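Local coordinates for protein proliferating cell nuclear antigen (Entamoeba histolytica, PDB 3P91) that forms a ring-shaped sliding clamp that binds DNA and probably raises the processivity of DNA polymerase delta during replication, at residues I239-F242 with C247-K250; S216-S221 with F251-K256; S81-A86 with F118-V123; K18-S23 with L55-D60. All coordinates share one frame; numbering follows the deposited sequence.

Contact 1: residues I239-F242 with C247-K250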
loop_
_atom_site.group_PDB
_atom_site.type_symbol
_atom_site.label_atom_id
_atom_site.label_comp_id
_atom_site.label_asym_id
_atom_site.label_seq_id
_atom_site.Cartn_x
_atom_site.Cartn_y
_atom_site.Cartn_z
ATOM N N ILE A 239 18.525 24.354 -14.792
ATOM C CA ILE A 239 17.366 24.792 -14.032
ATOM C C ILE A 239 16.221 23.819 -14.247
ATOM O O ILE A 239 15.901 23.454 -15.379
ATOM C CB ILE A 239 16.867 26.173 -14.477
ATOM C CG1 ILE A 239 18.032 27.110 -14.739
ATOM C CG2 ILE A 239 15.938 26.777 -13.433
ATOM C CD1 ILE A 239 17.591 28.404 -15.327
ATOM N N MET A 240 15.603 23.394 -13.155
ATOM C CA MET A 240 14.378 22.620 -13.246
ATOM C C MET A 240 13.286 23.447 -12.592
ATOM O O MET A 240 13.301 23.650 -11.387
ATOM C CB MET A 240 14.538 21.270 -12.547
ATOM C CG MET A 240 13.440 20.267 -12.850
ATOM S SD MET A 240 13.668 18.717 -11.949
ATOM C CE MET A 240 15.193 18.136 -12.670
ATOM N N GLU A 241 12.355 23.942 -13.399
ATOM C CA GLU A 241 11.326 24.853 -12.917
ATOM C C GLU A 241 9.923 24.254 -12.899
ATOM O O GLU A 241 9.458 23.692 -13.884
ATOM C CB GLU A 241 11.304 26.112 -13.772
ATOM C CG GLU A 241 10.052 26.942 -13.564
ATOM C CD GLU A 241 9.910 28.046 -14.588
ATOM O OE1 GLU A 241 8.783 28.262 -15.077
ATOM O OE2 GLU A 241 10.925 28.699 -14.902
ATOM N N PHE A 242 9.248 24.397 -11.767
ATOM C CA PHE A 242 7.848 24.034 -11.655
ATOM C C PHE A 242 7.007 25.283 -11.399
ATOM O O PHE A 242 6.875 25.735 -10.262
ATOM C CB PHE A 242 7.651 23.020 -10.531
ATOM C CG PHE A 242 8.384 21.738 -10.750
ATOM C CD1 PHE A 242 7.774 20.679 -11.402
ATOM C CD2 PHE A 242 9.691 21.593 -10.324
ATOM C CE1 PHE A 242 8.455 19.498 -11.620
ATOM C CE2 PHE A 242 10.373 20.410 -10.535
ATOM C CZ PHE A 242 9.755 19.365 -11.184
ATOM N N CYS A 247 2.743 30.988 -8.554
ATOM C CA CYS A 247 3.745 30.349 -7.743
ATOM C C CYS A 247 4.742 29.715 -8.689
ATOM O O CYS A 247 4.391 29.328 -9.800
ATOM C CB CYS A 247 3.072 29.280 -6.896
ATOM S SG CYS A 247 4.194 28.165 -6.066
ATOM N N VAL A 248 5.990 29.622 -8.263
ATOM C CA VAL A 248 6.989 28.968 -9.083
ATOM C C VAL A 248 8.074 28.408 -8.195
ATOM O O VAL A 248 8.415 28.995 -7.171
ATOM C CB VAL A 248 7.591 29.923 -10.141
ATOM C CG1 VAL A 248 8.354 31.054 -9.473
ATOM C CG2 VAL A 248 8.478 29.148 -11.133
ATOM N N LEU A 249 8.589 27.248 -8.579
ATOM C CA LEU A 249 9.613 26.571 -7.811
ATOM C C LEU A 249 10.754 26.262 -8.755
ATOM O O LEU A 249 10.527 25.802 -9.867
ATOM C CB LEU A 249 9.051 25.285 -7.222
ATOM C CG LEU A 249 10.054 24.408 -6.476
ATOM C CD1 LEU A 249 10.612 25.149 -5.270
ATOM C CD2 LEU A 249 9.422 23.085 -6.055
ATOM N N LYS A 250 11.981 26.531 -8.333
ATOM C CA LYS A 250 13.122 26.272 -9.197
ATOM C C LYS A 250 14.277 25.646 -8.452
ATOM O O LYS A 250 14.517 25.959 -7.285
ATOM C CB LYS A 250 13.609 27.550 -9.866
ATOM C CG LYS A 250 12.661 28.126 -10.868
ATOM C CD LYS A 250 13.156 29.482 -11.257
ATOM C CE LYS A 250 12.266 30.148 -12.270
ATOM N NZ LYS A 250 12.800 31.510 -12.535
#
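Phe242 and Leu249 form the hydrogen-bonded pair of an antiparallel beta hairpin, and the side of the sheet that carries their side chains is its tightly buried half. Phe242 N gives a nearly straight bond to Leu249 O at 2.7 Å, lying in the carbonyl plane. The return bond, Leu249 N to Phe242 O at 2.8 Å, is more bent, its donor standing 46° out of the carbonyl plane. Between these strands the CB atoms of Phe242 and Leu249 lie 4.2 Å apart; their bulky apolar ends suit a buried face, which Leu224 and Ser221 close from a loop. Met240 takes its long, flexible thioether the same way, toward Phe148 of helix 145-158.

The other face is more open to solvent, although its side chains still touch. Here Glu241 and Lys250, the non-hydrogen-bonded pair, run side by side with extended chains. Glu241 CG rests on Val248 CG2 at 3.6 Å, a methyl placed anti to the backbone N. Glu241 OE2 meets Lys250 CE at 3.3 Å, while Lys250 NZ stays 4.1 Å from Glu241 OE2, beyond a salt bridge. The two backbone bonds therefore fix the register, whereas the charged pair probably adds only a mild electrostatic attraction over its aliphatic contacts.

Contact 2: residues S216-S221 with F251-K256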
loop_
_atom_site.group_PDB
_atom_site.type_symbol
_atom_site.label_atom_id
_atom_site.label_comp_id
_atom_site.label_asym_id
_atom_site.label_seq_id
_atom_site.Cartn_x
_atom_site.Cartn_y
_atom_site.Cartn_z
ATOM N N SER A 216 16.337 13.227 -9.373
ATOM C CA SER A 216 15.225 12.371 -8.994
ATOM C C SER A 216 14.453 12.892 -7.773
ATOM O O SER A 216 13.243 12.685 -7.676
ATOM C CB SER A 216 15.707 10.936 -8.766
ATOM O OG SER A 216 16.361 10.816 -7.517
ATOM N N GLU A 217 15.144 13.561 -6.850
ATOM C CA GLU A 217 14.476 14.192 -5.709
ATOM C C GLU A 217 13.763 15.462 -6.163
ATOM O O GLU A 217 12.668 15.768 -5.708
ATOM C CB GLU A 217 15.471 14.503 -4.586
ATOM N N PHE A 218 14.392 16.198 -7.072
ATOM C CA PHE A 218 13.808 17.415 -7.610
ATOM C C PHE A 218 12.536 17.088 -8.358
ATOM O O PHE A 218 11.547 17.808 -8.265
ATOM C CB PHE A 218 14.773 18.088 -8.591
ATOM C CG PHE A 218 16.004 18.656 -7.951
ATOM C CD1 PHE A 218 16.098 18.785 -6.576
ATOM C CD2 PHE A 218 17.069 19.077 -8.735
ATOM C CE1 PHE A 218 17.235 19.311 -5.990
ATOM C CE2 PHE A 218 18.209 19.603 -8.157
ATOM C CZ PHE A 218 18.292 19.719 -6.781
ATOM N N ALA A 219 12.587 16.004 -9.121
ATOM C CA ALA A 219 11.505 15.620 -10.016
ATOM C C ALA A 219 10.205 15.383 -9.273
ATOM O O ALA A 219 9.124 15.472 -9.853
ATOM C CB ALA A 219 11.890 14.381 -10.800
ATOM N N LYS A 220 10.315 15.081 -7.985
ATOM C CA LYS A 220 9.147 14.791 -7.164
ATOM C C LYS A 220 8.294 16.022 -6.907
ATOM O O LYS A 220 7.289 15.942 -6.209
ATOM C CB LYS A 220 9.567 14.185 -5.830
ATOM C CG LYS A 220 10.310 12.884 -5.949
ATOM C CD LYS A 220 10.808 12.437 -4.586
ATOM C CE LYS A 220 11.702 11.216 -4.697
ATOM N NZ LYS A 220 12.269 10.845 -3.373
ATOM N N SER A 221 8.696 17.158 -7.466
ATOM C CA SER A 221 7.935 18.396 -7.330
ATOM C C SER A 221 6.828 18.482 -8.377
ATOM O O SER A 221 6.118 19.484 -8.467
ATOM C CB SER A 221 8.861 19.606 -7.443
ATOM O OG SER A 221 9.811 19.606 -6.396
ATOM N N PHE A 251 14.985 24.759 -9.143
ATOM C CA PHE A 251 16.190 24.153 -8.613
ATOM C C PHE A 251 17.343 24.451 -9.542
ATOM O O PHE A 251 17.161 24.503 -10.756
ATOM C CB PHE A 251 16.024 22.652 -8.516
ATOM C CG PHE A 251 14.880 22.234 -7.676
ATOM C CD1 PHE A 251 15.055 21.988 -6.333
ATOM C CD2 PHE A 251 13.631 22.077 -8.228
ATOM C CE1 PHE A 251 13.999 21.590 -5.548
ATOM C CE2 PHE A 251 12.573 21.679 -7.453
ATOM C CZ PHE A 251 12.756 21.437 -6.107
ATOM N N TYR A 252 18.526 24.637 -8.962
ATOM C CA TYR A 252 19.732 24.914 -9.728
ATOM C C TYR A 252 20.777 23.873 -9.417
ATOM O O TYR A 252 21.175 23.716 -8.262
ATOM C CB TYR A 252 20.283 26.290 -9.380
ATOM C CG TYR A 252 19.360 27.425 -9.737
ATOM C CD1 TYR A 252 19.582 28.182 -10.872
ATOM C CD2 TYR A 252 18.261 27.737 -8.939
ATOM C CE1 TYR A 252 18.751 29.222 -11.207
ATOM C CE2 TYR A 252 17.413 28.781 -9.269
ATOM C CZ TYR A 252 17.670 29.522 -10.408
ATOM O OH TYR A 252 16.852 30.569 -10.766
ATOM N N LEU A 253 21.219 23.164 -10.451
ATOM C CA LEU A 253 22.185 22.094 -10.273
ATOM C C LEU A 253 23.308 22.145 -11.307
ATOM O O LEU A 253 23.070 22.137 -12.516
ATOM C CB LEU A 253 21.488 20.734 -10.306
ATOM C CG LEU A 253 22.407 19.544 -10.037
ATOM C CD1 LEU A 253 22.953 19.578 -8.615
ATOM C CD2 LEU A 253 21.683 18.234 -10.310
ATOM N N ALA A 254 24.539 22.189 -10.816
ATOM C CA ALA A 254 25.700 22.248 -11.684
ATOM C C ALA A 254 26.023 20.879 -12.292
ATOM O O ALA A 254 25.922 19.850 -11.625
ATOM C CB ALA A 254 26.891 22.785 -10.913
ATOM N N PRO A 255 26.420 20.861 -13.569
ATOM C CA PRO A 255 26.780 19.594 -14.210
ATOM C C PRO A 255 28.010 18.938 -13.567
ATOM O O PRO A 255 28.790 19.609 -12.889
ATOM C CB PRO A 255 27.058 20.007 -15.656
ATOM C CG PRO A 255 27.343 21.455 -15.588
ATOM C CD PRO A 255 26.512 21.998 -14.495
ATOM N N LYS A 256 28.157 17.631 -13.754
ATOM C CA LYS A 256 29.284 16.906 -13.191
ATOM C C LYS A 256 30.232 16.649 -14.341
ATOM O O LYS A 256 29.807 16.674 -15.494
ATOM C CB LYS A 256 28.822 15.594 -12.563
#
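The rings of Phe218 and Phe251 lie over one another as an offset stack, centroids 4.3 Å apart and planes inclined by 18°. Their side chains arrive from opposite directions and slide past each other, which brings each CB over the partner's face: Phe251 CB stands 3.8 Å from the centroid of the Phe218 ring, and Phe218 CB stands 4.2 Å from that of Phe251. Two CH-pi contacts thus flank the stack, and its closest atoms are Phe218 CD1 and Phe251 CD1 at 3.4 Å. In Phe218, CG is anti to the carbonyl carbon (chi1 -68°), a setting that sends the ring from helix 212-218 toward the sheet.

The edges of the rings have other company. Leu253 CB lies near the plane of Phe218, 4.1 Å from Phe218 CE2, its branched chain crossing obliquely. At the rim of Phe251, Ser221 OG sits 3.5 Å from Phe251 CZ; serine is small enough for this buried turn, where its backbone N bonds to Phe218 O. Met240 and Thr27 also pack on the Phe218 side chain. With no hydrogen bond crossing between 216-221 and 251-256, helix and strand are held here by dispersion and aromatic packing, for which flat, broad phenylalanines are well shaped.

Contact 3: residues S81-A86 with F118-V123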
loop_
_atom_site.group_PDB
_atom_site.type_symbol
_atom_site.label_atom_id
_atom_site.label_comp_id
_atom_site.label_asym_id
_atom_site.label_seq_id
_atom_site.Cartn_x
_atom_site.Cartn_y
_atom_site.Cartn_z
ATOM N N SER A 81 4.718 19.386 7.243
ATOM C CA SER A 81 4.022 18.457 6.361
ATOM C C SER A 81 3.088 17.561 7.171
ATOM O O SER A 81 1.951 17.311 6.769
ATOM C CB SER A 81 5.004 17.630 5.529
ATOM O OG SER A 81 5.376 16.439 6.197
ATOM N N LYS A 82 3.563 17.096 8.321
ATOM C CA LYS A 82 2.709 16.353 9.251
ATOM C C LYS A 82 1.417 17.107 9.598
ATOM O O LYS A 82 0.343 16.519 9.678
ATOM C CB LYS A 82 3.480 15.983 10.524
ATOM C CG LYS A 82 4.607 14.987 10.281
ATOM C CD LYS A 82 5.258 14.517 11.571
ATOM C CE LYS A 82 4.339 13.608 12.354
ATOM N NZ LYS A 82 4.996 13.081 13.581
ATOM N N ILE A 83 1.521 18.414 9.790
ATOM C CA ILE A 83 0.339 19.231 10.021
ATOM C C ILE A 83 -0.532 19.339 8.769
ATOM O O ILE A 83 -1.751 19.187 8.836
ATOM C CB ILE A 83 0.718 20.641 10.485
ATOM C CG1 ILE A 83 1.583 20.568 11.741
ATOM C CG2 ILE A 83 -0.520 21.457 10.739
ATOM C CD1 ILE A 83 2.001 21.925 12.275
ATOM N N LEU A 84 0.105 19.605 7.631
ATOM C CA LEU A 84 -0.599 19.801 6.365
ATOM C C LEU A 84 -1.272 18.535 5.853
ATOM O O LEU A 84 -2.311 18.590 5.201
ATOM C CB LEU A 84 0.362 20.334 5.309
ATOM C CG LEU A 84 0.882 21.729 5.604
ATOM C CD1 LEU A 84 1.528 22.297 4.368
ATOM C CD2 LEU A 84 -0.276 22.594 6.062
ATOM N N LYS A 85 -0.664 17.393 6.141
ATOM C CA LYS A 85 -1.244 16.112 5.759
ATOM C C LYS A 85 -2.590 15.865 6.454
ATOM O O LYS A 85 -3.389 15.042 6.004
ATOM C CB LYS A 85 -0.266 14.973 6.060
ATOM N N ALA A 86 -2.844 16.585 7.541
ATOM C CA ALA A 86 -4.096 16.442 8.271
ATOM C C ALA A 86 -5.232 17.222 7.627
ATOM O O ALA A 86 -6.389 17.078 8.010
ATOM C CB ALA A 86 -3.920 16.871 9.718
ATOM N N PHE A 118 -3.651 24.884 14.628
ATOM C CA PHE A 118 -2.389 24.331 15.076
ATOM C C PHE A 118 -1.455 25.466 15.419
ATOM O O PHE A 118 -1.434 26.485 14.737
ATOM C CB PHE A 118 -1.757 23.488 13.978
ATOM C CG PHE A 118 -2.738 22.645 13.222
ATOM C CD1 PHE A 118 -2.845 21.289 13.473
ATOM C CD2 PHE A 118 -3.554 23.206 12.254
ATOM C CE1 PHE A 118 -3.743 20.511 12.777
ATOM C CE2 PHE A 118 -4.458 22.433 11.555
ATOM C CZ PHE A 118 -4.551 21.087 11.815
ATOM N N GLY A 119 -0.697 25.290 16.492
ATOM C CA GLY A 119 0.430 26.151 16.777
ATOM C C GLY A 119 1.691 25.379 16.449
ATOM O O GLY A 119 2.033 24.426 17.140
ATOM N N LEU A 120 2.368 25.767 15.376
ATOM C CA LEU A 120 3.644 25.162 15.030
ATOM C C LEU A 120 4.796 25.966 15.618
ATOM O O LEU A 120 4.932 27.152 15.343
ATOM C CB LEU A 120 3.812 25.087 13.518
ATOM C CG LEU A 120 5.250 24.798 13.075
ATOM C CD1 LEU A 120 5.740 23.466 13.649
ATOM C CD2 LEU A 120 5.362 24.813 11.560
ATOM N N ASN A 121 5.627 25.318 16.425
ATOM C CA ASN A 121 6.792 25.980 16.992
ATOM C C ASN A 121 7.780 26.305 15.896
ATOM O O ASN A 121 8.147 25.436 15.119
ATOM C CB ASN A 121 7.472 25.085 18.024
ATOM C CG ASN A 121 6.551 24.705 19.161
ATOM O OD1 ASN A 121 5.770 25.522 19.643
ATOM N ND2 ASN A 121 6.632 23.452 19.594
ATOM N N LEU A 122 8.203 27.558 15.828
ATOM C CA LEU A 122 9.192 27.950 14.840
ATOM C C LEU A 122 10.585 27.597 15.326
ATOM O O LEU A 122 10.805 27.341 16.512
ATOM C CB LEU A 122 9.104 29.445 14.539
ATOM C CG LEU A 122 7.762 29.871 13.960
ATOM C CD1 LEU A 122 7.706 31.361 13.734
ATOM C CD2 LEU A 122 7.527 29.129 12.676
ATOM N N VAL A 123 11.526 27.593 14.393
ATOM C CA VAL A 123 12.894 27.219 14.678
ATOM C C VAL A 123 13.846 28.372 14.372
ATOM O O VAL A 123 13.493 29.326 13.669
ATOM C CB VAL A 123 13.289 25.998 13.835
ATOM C CG1 VAL A 123 14.591 25.400 14.342
ATOM C CG2 VAL A 123 12.177 24.960 13.873
#
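Ile83 reaches from helix 77-84 to strand 114-121 with two different methyls, each serving a different kind of contact. The first is CH-pi: Ile83 CG2 stands 3.6 Å from the centroid of the Phe118 ring, 16° off its normal, and is shifted toward the CG side, where Phe118 CG is 3.5 Å away. This methyl is anti to the backbone N, while CG1 lies anti to the carbonyl carbon (chi1 -57°), and the beta-branch can therefore divide its two arms between neighbours. Phe118 offers a flat face to one arm as the two side chains slide past each other in opposite directions.

The second kind is purely aliphatic. Ile83 CD1, at the end of an extended CG1 arm, meets Leu120 CB at 3.9 Å. Phe118 and Leu120 can both face the helix because alternate residues of a strand point the same way; Gly119 between them has no side chain.

No hydrogen bond crosses between 81-86 and 118-123; polar bonds lie mainly within the helix backbone, as in Lys85 N to Ser81 O at 2.7 Å, between strands and at the subunit boundary. There Ala86 O accepts a hydrogen bond from Lys150 of the second subunit, and Phe118 and Gly119 pair with one of its strands, continuing the sheet across the interface. Within the chain, strand 103-109 borders Phe118 and Leu120, while helix 14-25 packs against Ser81 and Leu84.

Contact 4: residues K18-S23 with L55-D60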
loop_
_atom_site.group_PDB
_atom_site.type_symbol
_atom_site.label_atom_id
_atom_site.label_comp_id
_atom_site.label_asym_id
_atom_site.label_seq_id
_atom_site.Cartn_x
_atom_site.Cartn_y
_atom_site.Cartn_z
ATOM N N LYS A 18 0.371 22.758 0.512
ATOM C CA LYS A 18 0.682 21.373 0.833
ATOM C C LYS A 18 1.657 20.798 -0.177
ATOM O O LYS A 18 2.621 20.129 0.183
ATOM C CB LYS A 18 -0.596 20.537 0.852
ATOM C CG LYS A 18 -1.604 20.991 1.897
ATOM C CD LYS A 18 -2.900 20.192 1.842
ATOM C CE LYS A 18 -2.673 18.748 2.227
ATOM N NZ LYS A 18 -3.970 18.075 2.455
ATOM N N ARG A 19 1.397 21.063 -1.449
ATOM C CA ARG A 19 2.270 20.608 -2.523
ATOM C C ARG A 19 3.639 21.275 -2.470
ATOM O O ARG A 19 4.662 20.639 -2.700
ATOM C CB ARG A 19 1.606 20.874 -3.864
ATOM C CG ARG A 19 0.378 20.051 -4.038
ATOM C CD ARG A 19 -0.437 20.487 -5.223
ATOM N NE ARG A 19 -1.515 19.529 -5.441
ATOM C CZ ARG A 19 -2.536 19.716 -6.268
ATOM N NH1 ARG A 19 -2.627 20.845 -6.962
ATOM N NH2 ARG A 19 -3.468 18.775 -6.391
ATOM N N VAL A 20 3.648 22.565 -2.164
ATOM C CA VAL A 20 4.890 23.294 -1.980
ATOM C C VAL A 20 5.752 22.613 -0.924
ATOM O O VAL A 20 6.917 22.296 -1.167
ATOM C CB VAL A 20 4.601 24.742 -1.566
ATOM C CG1 VAL A 20 5.813 25.380 -0.902
ATOM C CG2 VAL A 20 4.138 25.539 -2.759
ATOM N N VAL A 21 5.160 22.371 0.240
ATOM C CA VAL A 21 5.875 21.787 1.371
ATOM C C VAL A 21 6.392 20.351 1.147
ATOM O O VAL A 21 7.464 19.993 1.636
ATOM C CB VAL A 21 5.033 21.892 2.654
ATOM C CG1 VAL A 21 5.676 21.127 3.791
ATOM C CG2 VAL A 21 4.864 23.343 3.021
ATOM N N GLU A 22 5.644 19.531 0.416
ATOM C CA GLU A 22 6.141 18.212 0.028
ATOM C C GLU A 22 7.357 18.323 -0.877
ATOM O O GLU A 22 8.414 17.761 -0.601
ATOM C CB GLU A 22 5.057 17.424 -0.698
ATOM C CG GLU A 22 4.005 16.899 0.232
ATOM C CD GLU A 22 4.620 16.372 1.505
ATOM O OE1 GLU A 22 4.326 16.935 2.581
ATOM O OE2 GLU A 22 5.412 15.406 1.426
ATOM N N SER A 23 7.188 19.051 -1.971
ATOM C CA SER A 23 8.256 19.264 -2.921
ATOM C C SER A 23 9.491 19.774 -2.206
ATOM O O SER A 23 10.597 19.305 -2.439
ATOM C CB SER A 23 7.802 20.270 -3.968
ATOM O OG SER A 23 6.556 19.873 -4.515
ATOM N N LEU A 55 12.055 29.294 -4.170
ATOM C CA LEU A 55 10.598 29.341 -4.200
ATOM C C LEU A 55 10.059 30.753 -4.107
ATOM O O LEU A 55 10.548 31.578 -3.338
ATOM C CB LEU A 55 9.989 28.514 -3.066
ATOM C CG LEU A 55 8.502 28.760 -2.753
ATOM C CD1 LEU A 55 7.579 28.087 -3.769
ATOM C CD2 LEU A 55 8.164 28.302 -1.342
ATOM N N LEU A 56 9.025 31.016 -4.890
ATOM C CA LEU A 56 8.288 32.248 -4.756
ATOM C C LEU A 56 6.797 31.987 -4.844
ATOM O O LEU A 56 6.287 31.635 -5.900
ATOM C CB LEU A 56 8.686 33.223 -5.846
ATOM C CG LEU A 56 7.846 34.488 -5.802
ATOM C CD1 LEU A 56 8.026 35.174 -4.454
ATOM C CD2 LEU A 56 8.217 35.412 -6.950
ATOM N N ILE A 57 6.095 32.143 -3.731
ATOM C CA ILE A 57 4.650 32.204 -3.799
ATOM C C ILE A 57 4.253 33.669 -3.846
ATOM O O ILE A 57 4.654 34.455 -2.998
ATOM C CB ILE A 57 3.981 31.526 -2.604
ATOM C CG1 ILE A 57 4.618 30.165 -2.346
ATOM C CG2 ILE A 57 2.497 31.373 -2.866
ATOM C CD1 ILE A 57 4.097 29.477 -1.132
ATOM N N GLU A 58 3.473 34.035 -4.848
ATOM C CA GLU A 58 3.081 35.420 -5.024
ATOM C C GLU A 58 1.796 35.730 -4.286
ATOM O O GLU A 58 1.072 34.816 -3.880
ATOM C CB GLU A 58 2.881 35.709 -6.501
ATOM C CG GLU A 58 4.129 35.548 -7.341
ATOM C CD GLU A 58 4.026 36.330 -8.627
ATOM O OE1 GLU A 58 4.514 37.486 -8.654
ATOM O OE2 GLU A 58 3.431 35.793 -9.591
ATOM N N THR A 59 1.498 37.019 -4.136
ATOM C CA THR A 59 0.306 37.434 -3.394
ATOM C C THR A 59 -1.002 37.063 -4.110
ATOM O O THR A 59 -2.060 36.994 -3.482
ATOM C CB THR A 59 0.342 38.949 -2.981
ATOM O OG1 THR A 59 0.430 39.787 -4.140
ATOM C CG2 THR A 59 1.523 39.235 -2.055
ATOM N N ASP A 60 -0.910 36.796 -5.414
ATOM C CA ASP A 60 -2.049 36.340 -6.218
ATOM C C ASP A 60 -2.504 34.920 -5.871
ATOM O O ASP A 60 -3.543 34.460 -6.342
ATOM C CB ASP A 60 -1.707 36.397 -7.708
ATOM C CG ASP A 60 -1.917 37.772 -8.306
ATOM O OD1 ASP A 60 -1.022 38.254 -9.031
ATOM O OD2 ASP A 60 -2.985 38.371 -8.063
#
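Val20 meets Leu55 and Ile57 where helix 14-25 packs on strand 52-57, the helix-on-sheet layering of the DNA-clamp fold. Val20 sets its CB toward the strand, and from there the side chain divides at once. One arm, CG1, is anti to the backbone N (chi1 160°) and touches Leu55 CD2 at 3.8 Å. The other, CG2, is anti to the carbonyl carbon and approaches Ile57 CD1 at 4.3 Å, a looser contact. A short beta-branched residue suits this place: without a long chain it presents a methyl to each of two strand residues that face the helix.

On the strand side, the chain of Leu55 meets that of Val20 at about a right angle. Its CD2 branch comes nearest, with CD1 a little farther off. Ile57, two residues farther on, extends its CG1 arm so that the terminal CD1 reaches the valine. These apolar chains fit the buried layer between helix and sheet, where no hydrogen bond passes between 18-23 and 55-60. Around them, Leu55 also packs on Cys247 and Leu249 of strand 247-253, and Ile57 on Phe62.

The helix carries its own polar bonding. Buried Ser23 turns its hydroxyl back on the preceding turn, a common way for serine to satisfy itself within a helix. Arg19 O accepts from Ser23 N at 3.1 Å and from Ser23 OG at 2.7 Å, the two donors arriving from opposite faces of its carbonyl plane.

Along the chain, contact 4 closes first, contact 3 follows, and contacts 2 and 1 come last, the hairpin of contact 1 falling between the two segments of contact 2. Contacts 1 and 2 share strand 247-253 and have centres about 10 Å apart. Contact 4 lies about 10 Å from contact 1, centre to centre, on neighbouring strand 52-57 of the same sheet: Val248 O and Leu56 N are 3.1 Å apart, a probable hydrogen bond joining the N-terminal and C-terminal family regions. Contact 3, about 24 Å from contact 1 between centres, touches contact 4 through helices 77-84 and 14-25. The series thus leads from the centre of the subunit to the interface that helps build the three-chain clamp.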